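Local atomic coordinates of glycosyl hydrolase (PDB entry 3QC2), a protein that belongs to the glycosyl hydrolases, probably acts on carbohydrates, and has the five-bladed beta-propeller fold known for its clan. Residues Val135-Gln140 with Leu148-Ser153; Arg125-Asp130 with Gln193-Val198. All blocks are in the same frame, centred on the assembly; numbering follows the deposited sequence.

Contact 1 of 2, residues Val135-Gln140 with Leu148-Ser153; sequences VMMYTQ and LAVATS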
ATOM      1  N   VAL A 135      -5.131  -8.210   9.367  1.00 25.02           N
ATOM      2  CA  VAL A 135      -3.685  -8.271   9.450  1.00 24.99           C
ATOM      3  C   VAL A 135      -3.091  -7.061   8.721  1.00 24.85           C
ATOM      4  O   VAL A 135      -3.297  -6.886   7.500  1.00 24.35           O
ATOM      5  CB  VAL A 135      -3.142  -9.571   8.817  1.00 25.23           C
ATOM      6  CG1 VAL A 135      -1.601  -9.632   8.916  1.00 24.50           C
ATOM      7  CG2 VAL A 135      -3.775 -10.799   9.484  1.00 25.53           C
HETATM    8  N   MSE A 136      -2.351  -6.234   9.465  1.00 25.16           N
HETATM    9  CA  MSE A 136      -1.734  -5.052   8.907  1.00 25.17           C
HETATM   10  C   MSE A 136      -0.252  -5.217   8.711  1.00 24.84           C
HETATM   11  O   MSE A 136       0.466  -5.561   9.641  1.00 25.39           O
HETATM   12  CB  MSE A 136      -1.958  -3.850   9.815  1.00 25.78           C
HETATM   13  CG  MSE A 136      -1.111  -2.621   9.433  1.00 27.35           C
HETATM   14 SE   MSE A 136      -1.385  -1.148  10.621  0.75 33.78          SE
HETATM   15  CE  MSE A 136      -3.129  -0.717  10.068  1.00 28.05           C
HETATM   16  N   MSE A 137       0.196  -4.957   7.489  1.00 24.15           N
HETATM   17  CA  MSE A 137       1.604  -4.941   7.151  1.00 24.02           C
HETATM   18  C   MSE A 137       1.948  -3.468   7.026  1.00 23.19           C
HETATM   19  O   MSE A 137       1.337  -2.759   6.214  1.00 22.68           O
HETATM   20  CB  MSE A 137       1.850  -5.635   5.822  1.00 24.20           C
HETATM   21  CG  MSE A 137       1.462  -7.125   5.789  1.00 26.50           C
HETATM   22 SE   MSE A 137       2.503  -8.205   7.033  0.75 34.96          SE
HETATM   23  CE  MSE A 137       4.220  -7.742   6.481  1.00 27.18           C
ATOM     24  N   TYR A 138       2.895  -2.992   7.831  1.00 22.91           N
ATOM     25  CA  TYR A 138       3.298  -1.569   7.800  1.00 22.33           C
ATOM     26  C   TYR A 138       4.781  -1.415   8.029  1.00 22.49           C
ATOM     27  O   TYR A 138       5.464  -2.378   8.385  1.00 22.94           O
ATOM     28  CB  TYR A 138       2.549  -0.786   8.858  1.00 22.36           C
ATOM     29  CG  TYR A 138       2.963  -1.101  10.283  1.00 22.79           C
ATOM     30  CD1 TYR A 138       2.491  -2.246  10.935  1.00 22.85           C
ATOM     31  CD2 TYR A 138       3.803  -0.240  10.991  1.00 23.28           C
ATOM     32  CE1 TYR A 138       2.855  -2.534  12.266  1.00 23.41           C
ATOM     33  CE2 TYR A 138       4.186  -0.523  12.330  1.00 23.91           C
ATOM     34  CZ  TYR A 138       3.704  -1.671  12.952  1.00 23.81           C
ATOM     35  OH  TYR A 138       4.057  -1.951  14.237  1.00 23.43           O
ATOM     36  N   THR A 139       5.272  -0.191   7.858  1.00 22.12           N
ATOM     37  CA  THR A 139       6.666   0.105   8.035  1.00 22.40           C
ATOM     38  C   THR A 139       6.954   0.775   9.373  1.00 23.16           C
ATOM     39  O   THR A 139       6.318   1.770   9.729  1.00 23.26           O
ATOM     40  CB  THR A 139       7.192   1.077   6.936  1.00 22.16           C
ATOM     41  OG1 THR A 139       6.863   0.580   5.632  1.00 20.71           O
ATOM     42  CG2 THR A 139       8.718   1.258   7.070  1.00 22.45           C
ATOM     43  N   GLN A 140       7.919   0.222  10.104  1.00 23.60           N
ATOM     44  CA  GLN A 140       8.402   0.811  11.349  1.00 24.37           C
ATOM     45  C   GLN A 140       9.553   1.732  10.955  1.00 24.75           C
ATOM     46  O   GLN A 140      10.441   1.319  10.195  1.00 24.55           O
ATOM     47  CB  GLN A 140       8.887  -0.273  12.319  1.00 24.93           C
ATOM     48  CG  GLN A 140       7.768  -1.164  12.841  1.00 24.63           C
ATOM     49  CD  GLN A 140       8.253  -2.208  13.809  1.00 25.74           C
ATOM     50  OE1 GLN A 140       9.223  -2.935  13.534  1.00 26.39           O
ATOM     51  NE2 GLN A 140       7.573  -2.318  14.942  1.00 25.83           N
ATOM     52  N   LEU A 148       9.492  -3.961   7.774  1.00 23.03           N
ATOM     53  CA  LEU A 148       8.141  -4.412   7.503  1.00 22.53           C
ATOM     54  C   LEU A 148       7.708  -5.143   8.750  1.00 23.10           C
ATOM     55  O   LEU A 148       8.375  -6.105   9.185  1.00 23.46           O
ATOM     56  CB  LEU A 148       8.103  -5.330   6.291  1.00 22.08           C
ATOM     57  CG  LEU A 148       6.731  -5.898   5.932  1.00 21.50           C
ATOM     58  CD1 LEU A 148       5.666  -4.772   5.724  1.00 18.96           C
ATOM     59  CD2 LEU A 148       6.829  -6.819   4.703  1.00 19.91           C
ATOM     60  N   ALA A 149       6.614  -4.679   9.348  1.00 23.11           N
ATOM     61  CA  ALA A 149       6.118  -5.240  10.608  1.00 23.74           C
ATOM     62  C   ALA A 149       4.663  -5.636  10.515  1.00 23.57           C
ATOM     63  O   ALA A 149       3.966  -5.263   9.576  1.00 22.88           O
ATOM     64  CB  ALA A 149       6.321  -4.233  11.751  1.00 24.04           C
ATOM     65  N   VAL A 150       4.207  -6.373  11.526  1.00 24.33           N
ATOM     66  CA  VAL A 150       2.860  -6.878  11.572  1.00 24.31           C
ATOM     67  C   VAL A 150       2.078  -6.394  12.791  1.00 25.14           C
ATOM     68  O   VAL A 150       2.628  -6.262  13.893  1.00 25.83           O
ATOM     69  CB  VAL A 150       2.866  -8.438  11.582  1.00 24.58           C
ATOM     70  CG1 VAL A 150       1.435  -8.981  11.483  1.00 23.63           C
ATOM     71  CG2 VAL A 150       3.717  -8.970  10.435  1.00 23.37           C
ATOM     72  N   ALA A 151       0.787  -6.127  12.568  1.00 25.26           N
ATOM     73  CA  ALA A 151      -0.149  -5.734  13.628  1.00 25.91           C
ATOM     74  C   ALA A 151      -1.506  -6.385  13.326  1.00 26.07           C
ATOM     75  O   ALA A 151      -1.937  -6.383  12.189  1.00 25.68           O
ATOM     76  CB  ALA A 151      -0.285  -4.225  13.699  1.00 25.60           C
ATOM     77  N   THR A 152      -2.159  -6.959  14.338  1.00 26.99           N
ATOM     78  CA  THR A 152      -3.475  -7.599  14.135  1.00 27.36           C
ATOM     79  C   THR A 152      -4.569  -6.923  14.936  1.00 28.04           C
ATOM     80  O   THR A 152      -4.319  -6.331  15.986  1.00 28.29           O
ATOM     81  CB  THR A 152      -3.466  -9.107  14.484  1.00 27.91           C
ATOM     82  OG1 THR A 152      -2.970  -9.295  15.819  1.00 29.36           O
ATOM     83  CG2 THR A 152      -2.603  -9.869  13.519  1.00 27.37           C
ATOM     84  N   SER A 153      -5.790  -7.037  14.430  1.00 28.51           N
ATOM     85  CA  SER A 153      -6.958  -6.446  15.053  1.00 29.33           C
ATOM     86  C   SER A 153      -8.225  -7.123  14.595  1.00 29.87           C
ATOM     87  O   SER A 153      -8.258  -7.767  13.530  1.00 29.72           O
ATOM     88  CB  SER A 153      -7.042  -4.978  14.682  1.00 28.92           C
ATOM     89  OG  SER A 153      -8.311  -4.443  15.001  1.00 30.06           O
TER
HETATM   90  O   HOH W   1       4.496  -4.582  14.972  1.00 26.62           O
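The hairpin of strands 134-141 and 146-153 joins Val135-Gln140 to Leu148-Ser153, within one antiparallel propeller blade. Met136 and Ala151 form one hydrogen-bonded pair, and Tyr138 and Ala149 the next. Ala149 N donates to Tyr138 O at 2.7 Å, nearly along the C=O axis. Met136 N reaches Ala151 O at 2.8 Å.

On the Tyr138 face, Ala149 CB sits over the ring, 4.1 Å from its centroid, as a CH-pi contact offset toward the rim. Tyr138 CG lies between the backbone N and carbonyl carbon (chi1 70°), which brings the ring across to the partner strand. Ala151 CB meets Tyr138 CE1 at 3.8 Å. Gln140 CD packs on Ala149 CB at 3.5 Å. One water donates to both Tyr138 OH and Val150 O. Glu116 OE2 bonds both Tyr138 OH and Gln140 NE2, and Gln112 OE1 also takes Gln140 NE2, which fixes these two polar ends.

On the face of Val135, Met137 and Val150 the contacts are apolar. The selenium of Met137 (a selenomethionine) lies 3.7 Å from Val150 CG2, their side chains pointing the same way. Val135 packs on Val150.

Met137 and Leu148 also touch Met204 on strand 201-206. Strands 120-128 and 160-164 flank the hairpin within the sheet.

Contact 2 of 2, residues Arg125-Asp130 with Gln193-Val198; sequences RIAVTD and QVIKKV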
ATOM      1  N   ARG A 125      -0.987  -1.666   4.862  1.00 20.23           N
ATOM      2  CA  ARG A 125      -1.708  -2.511   3.938  1.00 20.33           C
ATOM      3  C   ARG A 125      -2.453  -3.492   4.838  1.00 20.79           C
ATOM      4  O   ARG A 125      -1.850  -4.091   5.734  1.00 20.87           O
ATOM      5  CB  ARG A 125      -0.756  -3.229   2.994  1.00 20.22           C
ATOM      6  CG  ARG A 125      -0.132  -2.303   1.960  1.00 20.54           C
ATOM      7  CD  ARG A 125       1.090  -2.902   1.347  1.00 21.25           C
ATOM      8  NE  ARG A 125       1.690  -2.034   0.338  1.00 21.38           N
ATOM      9  CZ  ARG A 125       2.433  -0.959   0.593  1.00 21.97           C
ATOM     10  NH1 ARG A 125       2.668  -0.563   1.845  1.00 23.24           N
ATOM     11  NH2 ARG A 125       2.932  -0.256  -0.420  1.00 21.88           N
ATOM     12  N   ILE A 126      -3.765  -3.619   4.625  1.00 20.99           N
ATOM     13  CA  ILE A 126      -4.598  -4.475   5.448  1.00 21.36           C
ATOM     14  C   ILE A 126      -5.345  -5.531   4.639  1.00 21.69           C
ATOM     15  O   ILE A 126      -5.939  -5.231   3.606  1.00 21.68           O
ATOM     16  CB  ILE A 126      -5.641  -3.632   6.253  1.00 21.82           C
ATOM     17  CG1 ILE A 126      -4.924  -2.673   7.236  1.00 21.75           C
ATOM     18  CG2 ILE A 126      -6.618  -4.551   7.017  1.00 21.47           C
ATOM     19  CD1 ILE A 126      -5.889  -1.780   8.068  1.00 21.70           C
ATOM     20  N   ALA A 127      -5.285  -6.769   5.120  1.00 22.14           N
ATOM     21  CA  ALA A 127      -6.003  -7.881   4.547  1.00 22.59           C
ATOM     22  C   ALA A 127      -6.726  -8.548   5.716  1.00 23.48           C
ATOM     23  O   ALA A 127      -6.311  -8.395   6.876  1.00 23.66           O
ATOM     24  CB  ALA A 127      -5.055  -8.842   3.873  1.00 22.37           C
ATOM     25  N   VAL A 128      -7.812  -9.260   5.425  1.00 24.09           N
ATOM     26  CA  VAL A 128      -8.604  -9.912   6.476  1.00 24.85           C
ATOM     27  C   VAL A 128      -8.747 -11.400   6.225  1.00 25.63           C
ATOM     28  O   VAL A 128      -8.916 -11.825   5.100  1.00 25.22           O
ATOM     29  CB  VAL A 128     -10.033  -9.284   6.594  1.00 25.25           C
ATOM     30  CG1 VAL A 128     -10.825  -9.470   5.305  1.00 24.73           C
ATOM     31  CG2 VAL A 128     -10.803  -9.888   7.817  1.00 25.61           C
ATOM     32  N   THR A 129      -8.683 -12.186   7.300  1.00 26.82           N
ATOM     33  CA  THR A 129      -8.842 -13.631   7.203  1.00 27.94           C
ATOM     34  C   THR A 129     -10.313 -13.981   7.052  1.00 29.16           C
ATOM     35  O   THR A 129     -11.183 -13.120   7.176  1.00 29.12           O
ATOM     36  CB  THR A 129      -8.307 -14.379   8.477  1.00 28.57           C
ATOM     37  OG1 THR A 129      -9.093 -14.020   9.636  1.00 28.28           O
ATOM     38  CG2 THR A 129      -6.847 -14.063   8.719  1.00 28.01           C
ATOM     39  N   ASP A 130     -10.578 -15.250   6.770  1.00 30.62           N
ATOM     40  CA  ASP A 130     -11.946 -15.761   6.671  1.00 32.07           C
ATOM     41  C   ASP A 130     -12.787 -15.377   7.864  1.00 32.10           C
ATOM     42  O   ASP A 130     -13.921 -14.973   7.710  1.00 31.89           O
ATOM     43  CB  ASP A 130     -11.931 -17.298   6.585  1.00 33.51           C
ATOM     44  CG  ASP A 130     -11.798 -17.795   5.189  1.00 35.51           C
ATOM     45  OD1 ASP A 130     -12.718 -17.497   4.383  1.00 38.44           O
ATOM     46  OD2 ASP A 130     -10.810 -18.529   4.896  1.00 37.94           O
ATOM     47  N   GLN A 193     -13.349 -10.388  -0.109  1.00 28.48           N
ATOM     48  CA  GLN A 193     -11.913 -10.547  -0.331  1.00 27.62           C
ATOM     49  C   GLN A 193     -11.261 -10.963   0.972  1.00 27.55           C
ATOM     50  O   GLN A 193     -11.221 -10.178   1.929  1.00 27.53           O
ATOM     51  CB  GLN A 193     -11.285  -9.245  -0.844  1.00 26.79           C
ATOM     52  CG  GLN A 193      -9.785  -9.365  -1.201  1.00 25.96           C
ATOM     53  CD  GLN A 193      -9.177  -8.049  -1.709  1.00 24.97           C
ATOM     54  OE1 GLN A 193      -9.802  -7.000  -1.642  1.00 25.32           O
ATOM     55  NE2 GLN A 193      -7.947  -8.119  -2.205  1.00 24.14           N
ATOM     56  N   VAL A 194     -10.740 -12.194   1.003  1.00 27.72           N
ATOM     57  CA  VAL A 194     -10.108 -12.739   2.193  1.00 27.81           C
ATOM     58  C   VAL A 194      -8.705 -13.296   1.916  1.00 27.77           C
ATOM     59  O   VAL A 194      -8.374 -13.658   0.784  1.00 27.55           O
ATOM     60  CB  VAL A 194     -10.975 -13.890   2.817  1.00 28.90           C
ATOM     61  CG1 VAL A 194     -12.358 -13.359   3.273  1.00 28.76           C
ATOM     62  CG2 VAL A 194     -11.135 -15.044   1.838  1.00 28.98           C
ATOM     63  N   ILE A 195      -7.899 -13.374   2.980  1.00 27.95           N
ATOM     64  CA  ILE A 195      -6.550 -13.920   2.913  1.00 27.95           C
ATOM     65  C   ILE A 195      -6.632 -15.376   2.476  1.00 29.19           C
ATOM     66  O   ILE A 195      -7.369 -16.167   3.062  1.00 29.85           O
ATOM     67  CB  ILE A 195      -5.833 -13.817   4.296  1.00 27.95           C
ATOM     68  CG1 ILE A 195      -5.567 -12.337   4.654  1.00 27.03           C
ATOM     69  CG2 ILE A 195      -4.524 -14.568   4.280  1.00 27.56           C
ATOM     70  CD1 ILE A 195      -5.044 -12.115   6.083  1.00 26.31           C
ATOM     71  N   LYS A 196      -5.877 -15.717   1.436  1.00 29.84           N
ATOM     72  CA  LYS A 196      -5.891 -17.048   0.870  1.00 31.02           C
ATOM     73  C   LYS A 196      -4.578 -17.770   1.053  1.00 31.69           C
ATOM     74  O   LYS A 196      -3.504 -17.171   0.906  1.00 31.44           O
ATOM     75  CB  LYS A 196      -6.166 -16.963  -0.642  1.00 30.94           C
ATOM     76  CG  LYS A 196      -6.092 -18.350  -1.360  1.00 31.69           C
ATOM     77  CD  LYS A 196      -6.183 -18.257  -2.851  1.00 31.11           C
ATOM     78  CE  LYS A 196      -6.101 -19.656  -3.481  1.00 32.06           C
ATOM     79  NZ  LYS A 196      -7.194 -20.565  -3.004  1.00 32.44           N
ATOM     80  N   LYS A 197      -4.667 -19.071   1.344  1.00 33.08           N
ATOM     81  CA  LYS A 197      -3.490 -19.925   1.446  1.00 33.93           C
ATOM     82  C   LYS A 197      -3.220 -20.606   0.104  1.00 34.24           C
ATOM     83  O   LYS A 197      -4.147 -20.919  -0.660  1.00 34.56           O
ATOM     84  CB  LYS A 197      -3.676 -21.029   2.486  1.00 35.14           C
ATOM     85  CG  LYS A 197      -3.624 -20.612   3.940  1.00 36.33           C
ATOM     86  CD  LYS A 197      -3.619 -21.887   4.823  1.00 38.57           C
ATOM     87  CE  LYS A 197      -3.322 -21.600   6.274  1.00 39.80           C
ATOM     88  NZ  LYS A 197      -3.221 -22.881   7.069  1.00 41.43           N
ATOM     89  N   VAL A 198      -1.952 -20.842  -0.164  1.00 34.38           N
ATOM     90  CA  VAL A 198      -1.521 -21.557  -1.352  1.00 34.93           C
ATOM     91  C   VAL A 198      -0.420 -22.514  -0.916  1.00 35.61           C
ATOM     92  O   VAL A 198       0.485 -22.132  -0.147  1.00 35.25           O
ATOM     93  CB  VAL A 198      -1.019 -20.601  -2.471  1.00 34.16           C
ATOM     94  CG1 VAL A 198       0.010 -19.649  -1.937  1.00 33.60           C
ATOM     95  CG2 VAL A 198      -0.458 -21.408  -3.655  1.00 34.74           C
TER
HETATM   96  O   HOH W   2      -8.388  -9.570   2.788  1.00 22.66           O
HETATM   97  O   HOH W   3      -8.470 -16.437   5.587  1.00 26.44           O
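Val128 O is gripped by one N-H and one weaker C-H of the segment Gln193-Val198. Ile195 N makes the hydrogen bond to Val128 O, at 2.8 Å, with the donor tilted 29° from the carbonyl plane. Val194 CA adds a CA-H...O contact to Val128 O at 3.3 Å. The Ile195 N bond is the one direct hydrogen bond between the segments. Strands 125-128 and 193-195 run almost perpendicular, at 92°, which is consistent with a single backbone bond instead of a run of sheet pairs.

Two waters extend the polar link, before and after Val128 O along the chain. One water accepts from Val128 N at 2.7 Å and donates to Gln193 O. A second water accepts from Asp130 N and donates to Ile195 O at 2.8 Å. It also donates to Asp130 OD2, at a longer 3.2 Å, and so bridges the side chain and backbone of this residue.

Ile195 supplies the apolar part. Its CG1 stands anti to the carbonyl carbon and beside the backbone N (chi1 -68°). That brings CG1 next to Val128 O and against Ala127 CB, at 3.6 Å. The chain then runs on so that CD1 meets Thr129 CG2 at 3.7 Å. Thr129 OG1 bonds Leu133 N. Val194 lies nearer the surface. Its CG2 touches Asp130 OD1 at 3.9 Å, and its CG1 lies near Thr129 O.

Strand 120-128 is an outermost strand of its four-stranded sheet, and strand 192-198 belongs to a different sheet. Ile184 and Tyr202 of that second sheet also pack on Ile195. Between these two segments the link is one backbone hydrogen bond, two bridging waters and the packing of Ile195. Water serves Val128 N, Gln193 O, Asp130 N and Ile195 O, where the strands do not pair directly.

Overall arrangement
Contact 1 lies within one propeller blade, and contact 2 ties the edge of that blade to a second sheet. Their centres are 14 Å apart. Along the chain, contact 1 is nested inside the loop closed by contact 2. Strands 120-128 and 134-141 are neighbours in the sheet and join the two contacts. Probable hydrogen bonds run from Val135 N to Ala127 O and from Met137 N to Arg125 O, both 2.8 Å. Side chains continue the link. Met136 CE packs on Ile126 CD1 at 3.6 Å. Val135 CG2 lies 3.9 Å from Ile195 CD1, so Val135 touches both the hairpin partner and the second sheet.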